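Local atomic coordinates of surface presentation of antigens protein SpaO (Salmonella typhimurium, PDB entry 4YX7), a protein that takes part in the secretory pathway that presents the surface determinants Salmonella needs to enter mammalian cells. Residues Trp10-Val15 against Lys49-Phe54. Numbering follows the deposited sequence.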
loop_
_atom_site.group_PDB
_atom_site.type_symbol
_atom_site.label_atom_id
_atom_site.label_comp_id
_atom_site.label_asym_id
_atom_site.label_seq_id
_atom_site.Cartn_x
_atom_site.Cartn_y
_atom_site.Cartn_z
ATOM N N TRP A 10 -8.014 28.513 8.784
ATOM C CA TRP A 10 -8.744 27.430 9.424
ATOM C C TRP A 10 -7.937 26.145 9.375
ATOM O O TRP A 10 -7.571 25.688 8.300
ATOM C CB TRP A 10 -10.100 27.219 8.739
ATOM C CG TRP A 10 -10.882 28.485 8.474
ATOM C CD1 TRP A 10 -10.572 29.475 7.584
ATOM C CD2 TRP A 10 -12.118 28.871 9.080
ATOM N NE1 TRP A 10 -11.521 30.459 7.616
ATOM C CE2 TRP A 10 -12.487 30.112 8.524
ATOM C CE3 TRP A 10 -12.949 28.291 10.047
ATOM C CZ2 TRP A 10 -13.648 30.786 8.899
ATOM C CZ3 TRP A 10 -14.105 28.961 10.420
ATOM C CH2 TRP A 10 -14.442 30.197 9.846
ATOM N N PRO A 11 -7.678 25.543 10.543
ATOM C CA PRO A 11 -6.858 24.333 10.606
ATOM C C PRO A 11 -7.643 23.086 10.241
ATOM O O PRO A 11 -8.456 22.644 11.048
ATOM C CB PRO A 11 -6.431 24.290 12.076
ATOM C CG PRO A 11 -7.561 24.907 12.787
ATOM C CD PRO A 11 -8.148 25.951 11.875
ATOM N N LEU A 12 -7.407 22.509 9.066
ATOM C CA LEU A 12 -8.163 21.320 8.688
ATOM C C LEU A 12 -7.400 20.034 8.992
ATOM O O LEU A 12 -6.183 19.974 8.863
ATOM C CB LEU A 12 -8.537 21.367 7.212
ATOM C CG LEU A 12 -9.254 22.618 6.712
ATOM C CD1 LEU A 12 -9.599 22.451 5.261
ATOM C CD2 LEU A 12 -10.496 22.897 7.519
ATOM N N ARG A 13 -8.132 19.017 9.429
ATOM C CA ARG A 13 -7.577 17.689 9.645
ATOM C C ARG A 13 -8.305 16.742 8.724
ATOM O O ARG A 13 -9.537 16.722 8.700
ATOM C CB ARG A 13 -7.738 17.239 11.096
ATOM C CG ARG A 13 -7.214 18.220 12.115
ATOM C CD ARG A 13 -7.193 17.585 13.479
ATOM N NE ARG A 13 -8.477 16.970 13.786
ATOM C CZ ARG A 13 -9.536 17.652 14.207
ATOM N NH1 ARG A 13 -9.451 18.967 14.361
ATOM N NH2 ARG A 13 -10.681 17.029 14.472
ATOM N N PHE A 14 -7.554 15.976 7.946
ATOM C CA PHE A 14 -8.163 14.992 7.073
ATOM C C PHE A 14 -8.086 13.631 7.741
ATOM O O PHE A 14 -7.055 12.980 7.763
ATOM C CB PHE A 14 -7.496 15.015 5.694
ATOM C CG PHE A 14 -7.706 16.323 4.959
ATOM C CD1 PHE A 14 -6.837 17.399 5.158
ATOM C CD2 PHE A 14 -8.785 16.495 4.116
ATOM C CE1 PHE A 14 -7.033 18.607 4.513
ATOM C CE2 PHE A 14 -8.976 17.695 3.464
ATOM C CZ PHE A 14 -8.096 18.751 3.663
ATOM N N VAL A 15 -9.212 13.232 8.310
ATOM C CA VAL A 15 -9.290 12.055 9.152
ATOM C C VAL A 15 -9.674 10.808 8.356
ATOM O O VAL A 15 -10.715 10.777 7.707
ATOM C CB VAL A 15 -10.312 12.283 10.279
ATOM C CG1 VAL A 15 -10.298 11.132 11.250
ATOM C CG2 VAL A 15 -10.020 13.593 10.982
ATOM N N LYS A 49 -15.758 20.299 14.345
ATOM C CA LYS A 49 -16.754 20.414 13.280
ATOM C C LYS A 49 -16.431 19.553 12.068
ATOM O O LYS A 49 -15.405 19.741 11.426
ATOM C CB LYS A 49 -16.883 21.870 12.829
ATOM C CG LYS A 49 -18.018 22.658 13.468
ATOM C CD LYS A 49 -18.064 22.479 14.976
ATOM C CE LYS A 49 -19.439 22.789 15.533
ATOM N NZ LYS A 49 -19.575 22.310 16.935
ATOM N N LYS A 50 -17.306 18.614 11.735
ATOM C CA LYS A 50 -17.107 17.848 10.518
ATOM C C LYS A 50 -17.653 18.630 9.340
ATOM O O LYS A 50 -18.836 18.937 9.295
ATOM C CB LYS A 50 -17.777 16.478 10.596
ATOM C CG LYS A 50 -17.645 15.684 9.309
ATOM C CD LYS A 50 -18.127 14.255 9.468
ATOM C CE LYS A 50 -19.623 14.167 9.722
ATOM N NZ LYS A 50 -20.046 12.763 10.019
ATOM N N LEU A 51 -16.788 18.947 8.383
ATOM C CA LEU A 51 -17.163 19.792 7.258
ATOM C C LEU A 51 -17.719 18.997 6.067
ATOM O O LEU A 51 -18.603 19.474 5.356
ATOM C CB LEU A 51 -15.960 20.630 6.819
ATOM C CG LEU A 51 -15.242 21.440 7.901
ATOM C CD1 LEU A 51 -14.086 22.204 7.301
ATOM C CD2 LEU A 51 -16.199 22.396 8.594
ATOM N N GLY A 52 -17.206 17.787 5.862
ATOM C CA GLY A 52 -17.608 16.950 4.738
ATOM C C GLY A 52 -16.718 15.728 4.535
ATOM O O GLY A 52 -15.864 15.463 5.369
ATOM N N HIS A 53 -16.928 14.984 3.445
ATOM C CA HIS A 53 -16.100 13.816 3.115
ATOM C C HIS A 53 -15.047 14.156 2.064
ATOM O O HIS A 53 -15.249 15.042 1.239
ATOM C CB HIS A 53 -16.946 12.644 2.584
ATOM C CG HIS A 53 -18.161 12.331 3.401
ATOM N ND1 HIS A 53 -19.443 12.386 2.883
ATOM C CD2 HIS A 53 -18.300 11.943 4.692
ATOM C CE1 HIS A 53 -20.310 12.059 3.818
ATOM N NE2 HIS A 53 -19.644 11.785 4.931
ATOM N N PHE A 54 -13.928 13.440 2.079
ATOM C CA PHE A 54 -12.976 13.531 0.981
ATOM C C PHE A 54 -12.711 12.147 0.402
ATOM O O PHE A 54 -13.279 11.146 0.849
ATOM C CB PHE A 54 -11.666 14.192 1.429
ATOM C CG PHE A 54 -10.908 13.422 2.475
ATOM C CD1 PHE A 54 -11.136 13.647 3.819
ATOM C CD2 PHE A 54 -9.949 12.492 2.114
ATOM C CE1 PHE A 54 -10.443 12.948 4.777
ATOM C CE2 PHE A 54 -9.245 11.781 3.076
ATOM C CZ PHE A 54 -9.489 12.014 4.411
#
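Phe14 and Phe54 meet in a T-shaped aromatic pair that joins two strands of an antiparallel sheet, 9-22 and 49-57, which are not neighbours because strand 39-46 runs between them. The edge of Phe14 is directed at a face of Phe54, with the ring planes at 81° and the centroids 5.4 Å apart. Phe14 CD2 lies 3.7 Å from Phe54 CD1, over the face but toward the rim. The CB of Phe14 adds a second touch, 3.7 Å from Phe54 CE1. Phe54 holds its CG between its own backbone N and carbonyl carbon (chi1 64°), and from there the ring extends across to strand 9-22, also reaching the backbone: its CE1 is 3.7 Å from Val15 O.

Segments 10-15 and 49-54 run in roughly the same direction, 44° apart, as expected of strands two places apart in a twisted antiparallel sheet, here probably part of a FliM/FliN C-terminal-type domain. Their axes come within 8.4 Å, somewhat less than two flat-sheet spacings, consistent with a sheet bending toward this side. Phenylalanine is long enough to reach across the intervening strand and brings no polar atoms into the buried site, where Ile61 and Val63 pack on both rings. Nearer the start of the segments, Leu12 CD2 meets Leu51 CD1 at 3.7 Å, the side chains crossing at about a right angle; their branched ends let methyls meet over strand 39-46, where Leu12 also touches Cys46. Along its other edge, segment 10-15 pairs with an antiparallel strand of another protein chain, which carries the sheet across the interface.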